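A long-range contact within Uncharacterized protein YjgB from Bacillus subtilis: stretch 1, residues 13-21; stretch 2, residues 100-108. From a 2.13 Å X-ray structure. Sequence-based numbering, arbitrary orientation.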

ATOM      1  N   ASN A  13      16.151  -3.036  12.632  1.00123.81           N
ATOM      2  CA  ASN A  13      14.901  -3.157  11.879  1.00115.97           C
ATOM      3  C   ASN A  13      15.078  -2.651  10.436  1.00113.04           C
ATOM      4  O   ASN A  13      14.145  -2.078   9.857  1.00107.85           O
ATOM      5  CB  ASN A  13      13.752  -2.408  12.594  1.00118.28           C
ATOM      6  CG  ASN A  13      13.929  -0.907  12.716  1.00147.75           C
ATOM      7  OD1 ASN A  13      14.874  -0.409  13.348  1.00150.13           O
ATOM      8  ND2 ASN A  13      12.999  -0.155  12.131  1.00133.49           N
ATOM      9  N   GLN A  14      16.270  -2.910   9.847  1.00109.30           N
ATOM     10  CA  GLN A  14      16.642  -2.509   8.481  1.00103.91           C
ATOM     11  C   GLN A  14      15.713  -3.126   7.410  1.00 97.90           C
ATOM     12  O   GLN A  14      15.629  -2.593   6.299  1.00 93.25           O
ATOM     13  CB  GLN A  14      18.113  -2.847   8.179  1.00109.67           C
ATOM     14  CG  GLN A  14      18.485  -4.317   8.331  1.00128.74           C
ATOM     15  CD  GLN A  14      19.967  -4.491   8.175  1.00154.73           C
ATOM     16  OE1 GLN A  14      20.499  -4.541   7.060  1.00148.06           O
ATOM     17  NE2 GLN A  14      20.669  -4.546   9.295  1.00155.84           N
ATOM     18  N   SER A  15      15.008  -4.225   7.761  1.00 90.90           N
ATOM     19  CA  SER A  15      14.031  -4.894   6.909  1.00 83.65           C
ATOM     20  C   SER A  15      12.885  -3.922   6.604  1.00 80.71           C
ATOM     21  O   SER A  15      12.481  -3.790   5.445  1.00 75.42           O
ATOM     22  CB  SER A  15      13.515  -6.154   7.599  1.00 87.85           C
ATOM     23  OG  SER A  15      12.899  -7.044   6.684  1.00 89.74           O
ATOM     24  N   ALA A  16      12.409  -3.197   7.646  1.00 77.83           N
ATOM     25  CA  ALA A  16      11.340  -2.201   7.540  1.00 73.81           C
ATOM     26  C   ALA A  16      11.827  -0.948   6.817  1.00 75.41           C
ATOM     27  O   ALA A  16      11.036  -0.302   6.124  1.00 70.99           O
ATOM     28  CB  ALA A  16      10.823  -1.839   8.922  1.00 77.77           C
ATOM     29  N   ALA A  17      13.129  -0.614   6.968  1.00 74.41           N
ATOM     30  CA  ALA A  17      13.760   0.534   6.322  1.00 73.57           C
ATOM     31  C   ALA A  17      13.876   0.296   4.820  1.00 73.29           C
ATOM     32  O   ALA A  17      13.450   1.151   4.028  1.00 69.82           O
ATOM     33  CB  ALA A  17      15.131   0.794   6.928  1.00 80.09           C
ATOM     34  N   GLU A  18      14.419  -0.888   4.430  1.00 69.77           N
ATOM     35  CA  GLU A  18      14.586  -1.302   3.034  1.00 66.09           C
ATOM     36  C   GLU A  18      13.226  -1.396   2.354  1.00 62.40           C
ATOM     37  O   GLU A  18      13.125  -1.080   1.168  1.00 58.68           O
ATOM     38  CB  GLU A  18      15.352  -2.627   2.923  1.00 69.82           C
ATOM     39  CG  GLU A  18      16.851  -2.429   2.759  1.00 87.22           C
ATOM     40  CD  GLU A  18      17.751  -3.313   3.607  1.00120.90           C
ATOM     41  OE1 GLU A  18      17.412  -4.504   3.807  1.00114.86           O
ATOM     42  OE2 GLU A  18      18.818  -2.820   4.040  1.00123.94           O
ATOM     43  N   LEU A  19      12.180  -1.770   3.123  1.00 57.05           N
ATOM     44  CA  LEU A  19      10.803  -1.849   2.648  1.00 52.62           C
ATOM     45  C   LEU A  19      10.291  -0.453   2.256  1.00 55.43           C
ATOM     46  O   LEU A  19       9.804  -0.269   1.145  1.00 52.39           O
ATOM     47  CB  LEU A  19       9.891  -2.487   3.714  1.00 52.85           C
ATOM     48  CG  LEU A  19       8.392  -2.400   3.442  1.00 52.85           C
ATOM     49  CD1 LEU A  19       7.990  -3.198   2.209  1.00 49.14           C
ATOM     50  CD2 LEU A  19       7.607  -2.787   4.647  1.00 55.25           C
ATOM     51  N   VAL A  20      10.414   0.517   3.164  1.00 54.73           N
ATOM     52  CA  VAL A  20      10.011   1.913   2.963  1.00 53.64           C
ATOM     53  C   VAL A  20      10.749   2.474   1.735  1.00 56.61           C
ATOM     54  O   VAL A  20      10.115   3.100   0.876  1.00 53.91           O
ATOM     55  CB  VAL A  20      10.281   2.725   4.261  1.00 60.95           C
ATOM     56  CG1 VAL A  20      10.278   4.225   4.013  1.00 60.80           C
ATOM     57  CG2 VAL A  20       9.271   2.365   5.335  1.00 61.24           C
ATOM     58  N   LYS A  21      12.069   2.183   1.627  1.00 54.81           N
ATOM     59  CA  LYS A  21      12.899   2.581   0.492  1.00 54.63           C
ATOM     60  C   LYS A  21      12.398   1.942  -0.812  1.00 54.44           C
ATOM     61  O   LYS A  21      12.267   2.652  -1.812  1.00 53.06           O
ATOM     62  CB  LYS A  21      14.388   2.221   0.716  1.00 61.76           C
ATOM     63  CG  LYS A  21      15.122   3.107   1.738  1.00 84.87           C
ATOM     64  CD  LYS A  21      16.649   2.881   1.731  1.00 99.83           C
ATOM     65  CE  LYS A  21      17.108   1.642   2.476  1.00110.99           C
ATOM     66  NZ  LYS A  21      18.536   1.333   2.206  1.00122.64           N
ATOM     67  N   ARG A 100       5.537  -9.384  11.673  1.00 67.17           N
ATOM     68  CA  ARG A 100       5.106  -8.081  11.161  1.00 62.52           C
ATOM     69  C   ARG A 100       6.157  -6.995  11.431  1.00 69.01           C
ATOM     70  O   ARG A 100       6.239  -6.040  10.656  1.00 66.22           O
ATOM     71  CB  ARG A 100       3.735  -7.674  11.741  1.00 59.33           C
ATOM     72  CG  ARG A 100       3.164  -6.403  11.109  1.00 60.42           C
ATOM     73  CD  ARG A 100       1.800  -6.006  11.636  1.00 64.03           C
ATOM     74  NE  ARG A 100       1.270  -4.798  10.978  1.00 61.12           N
ATOM     75  CZ  ARG A 100       0.601  -4.792   9.827  1.00 65.28           C
ATOM     76  NH1 ARG A 100       0.412  -5.921   9.150  1.00 52.09           N
ATOM     77  NH2 ARG A 100       0.127  -3.656   9.335  1.00 53.59           N
ATOM     78  N   GLN A 101       6.974  -7.153  12.488  1.00 71.51           N
ATOM     79  CA  GLN A 101       8.063  -6.230  12.853  1.00 75.21           C
ATOM     80  C   GLN A 101       8.996  -5.997  11.648  1.00 78.59           C
ATOM     81  O   GLN A 101       9.427  -4.862  11.406  1.00 76.94           O
ATOM     82  CB  GLN A 101       8.860  -6.786  14.057  1.00 83.83           C
ATOM     83  N   LEU A 102       9.212  -7.069  10.846  1.00 75.48           N
ATOM     84  CA  LEU A 102      10.039  -7.072   9.636  1.00 73.53           C
ATOM     85  C   LEU A 102       9.431  -6.240   8.500  1.00 70.78           C
ATOM     86  O   LEU A 102      10.127  -5.976   7.517  1.00 68.73           O
ATOM     87  CB  LEU A 102      10.309  -8.504   9.141  1.00 74.26           C
ATOM     88  CG  LEU A 102      10.948  -9.485  10.117  1.00 85.63           C
ATOM     89  CD1 LEU A 102      11.063 -10.843   9.491  1.00 86.27           C
ATOM     90  CD2 LEU A 102      12.322  -9.016  10.585  1.00 93.48           C
ATOM     91  N   ASN A 103       8.158  -5.812   8.621  1.00 64.46           N
ATOM     92  CA  ASN A 103       7.542  -4.961   7.601  1.00 58.05           C
ATOM     93  C   ASN A 103       6.787  -3.807   8.267  1.00 59.86           C
ATOM     94  O   ASN A 103       7.430  -3.075   8.996  1.00 62.92           O
ATOM     95  CB  ASN A 103       6.705  -5.742   6.570  1.00 53.80           C
ATOM     96  CG  ASN A 103       5.650  -6.619   7.149  1.00 69.21           C
ATOM     97  OD1 ASN A 103       4.545  -6.166   7.445  1.00 69.11           O
ATOM     98  ND2 ASN A 103       5.979  -7.888   7.334  1.00 55.38           N
ATOM     99  N   LEU A 104       5.475  -3.603   8.015  1.00 53.89           N
ATOM    100  CA  LEU A 104       4.692  -2.454   8.514  1.00 53.77           C
ATOM    101  C   LEU A 104       4.701  -2.273  10.031  1.00 66.03           C
ATOM    102  O   LEU A 104       4.532  -1.140  10.493  1.00 68.34           O
ATOM    103  CB  LEU A 104       3.236  -2.476   8.018  1.00 49.76           C
ATOM    104  CG  LEU A 104       3.036  -2.327   6.499  1.00 48.36           C
ATOM    105  CD1 LEU A 104       1.606  -1.989   6.175  1.00 45.39           C
ATOM    106  CD2 LEU A 104       3.926  -1.244   5.926  1.00 50.89           C
ATOM    107  N   GLY A 105       4.931  -3.356  10.778  1.00 66.82           N
ATOM    108  CA  GLY A 105       5.031  -3.323  12.234  1.00 72.71           C
ATOM    109  C   GLY A 105       6.217  -2.497  12.699  1.00 81.57           C
ATOM    110  O   GLY A 105       6.190  -1.926  13.792  1.00 86.16           O
ATOM    111  N   GLY A 106       7.238  -2.425  11.842  1.00 76.80           N
ATOM    112  CA  GLY A 106       8.457  -1.657  12.058  1.00 79.65           C
ATOM    113  C   GLY A 106       8.485  -0.326  11.331  1.00 78.55           C
ATOM    114  O   GLY A 106       9.477   0.399  11.416  1.00 80.46           O
ATOM    115  N   VAL A 107       7.394   0.009  10.620  1.00 69.95           N
ATOM    116  CA  VAL A 107       7.287   1.255   9.856  1.00 66.99           C
ATOM    117  C   VAL A 107       6.617   2.295  10.740  1.00 75.44           C
ATOM    118  O   VAL A 107       5.397   2.290  10.927  1.00 73.90           O
ATOM    119  CB  VAL A 107       6.593   1.084   8.475  1.00 63.65           C
ATOM    120  CG1 VAL A 107       6.444   2.420   7.751  1.00 61.26           C
ATOM    121  CG2 VAL A 107       7.361   0.093   7.606  1.00 61.45           C
ATOM    122  N   THR A 108       7.451   3.177  11.295  1.00 77.78           N
ATOM    123  CA  THR A 108       7.078   4.260  12.208  1.00 81.52           C
ATOM    124  C   THR A 108       7.203   5.624  11.509  1.00 84.97           C
ATOM    125  O   THR A 108       7.964   5.716  10.544  1.00 82.67           O
ATOM    126  CB  THR A 108       7.969   4.206  13.465  1.00 93.89           C
ATOM    127  OG1 THR A 108       9.335   4.287  13.072  1.00 97.02           O
ATOM    128  CG2 THR A 108       7.751   2.953  14.303  1.00 93.22           C
TER

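Where a helix packs closely against irregular chain, small side chains let the two backbones come near each other while larger ones fill the flanks, and this contact in YjgB is a compact example. One partner is a helix that includes Gln14 to Lys21 and continues beyond the stretch; the other, at least 84 residues away in sequence, is a folded loop built from two short 3-10 segments. Together they bury 357 Å² of surface.

The central bump is the methyl group of Ala16. It enters a hollow lined by main chain: Ala16 CB lies 3.6 Å from Asn103 O and 3.6 Å from Gly106 O, with Gln101 O a little farther from the same CB at 4.2 Å. These are van der Waals contacts with carbonyl oxygens. The loop's turns help to hold these carbonyls in place; Gly106 N donates a hydrogen bond to Asn103 O at 2.9 Å. Because Gly106 has no side chain, its backbone can approach the helix closely. An ideal CB there would point toward the helix and lie 3.0 Å from Ala16 CB, a tight fit, while also clashing with Gln101 O inside the loop at 2.4 Å. The CA atoms of Ala16 and Asn103 are 4.7 Å apart, a close approach of the two backbones.

One turn along the helix, Leu19 carries the surface onward. Its CD2 methyl rests 3.6 Å from Asn103 CB, and the same Leu19 CD2 is 4.1 Å from Val107 CG2 and 4.2 Å from Leu104 CD2, so a single methyl touches three side chains. Leu104 has its CA-to-CB bond directed away from the helix, yet the end of its side chain comes nearer. Asn103 offers its CB while the end of its side chain leads away; there Asn103 OD1 accepts a 2.8 Å hydrogen bond from Leu104 N, tying down the start of the second 3-10 segment.

Val107 fills the space beside these residues with both of its methyls. Val107 CG2 lies 4.2 Å from Ala16 CB, and both methyls reach Val20: Val107 CG1 and Val107 CG2 are each 3.7 Å from Val20 CG2.

Polar contact is sparse and lies nearer the beginning of the helix. Ser15 OG donates a hydrogen bond to Leu102 O at 3.1 Å, the one such bond across the two stretches. Asn13 extends the contact beyond Ala16, its ND2 3.6 Å from Gly106 O, but this residue is poorly ordered. The example thus joins an alanine seated among carbonyls to a neighbouring aliphatic patch, with a single hydrogen bond at its margin.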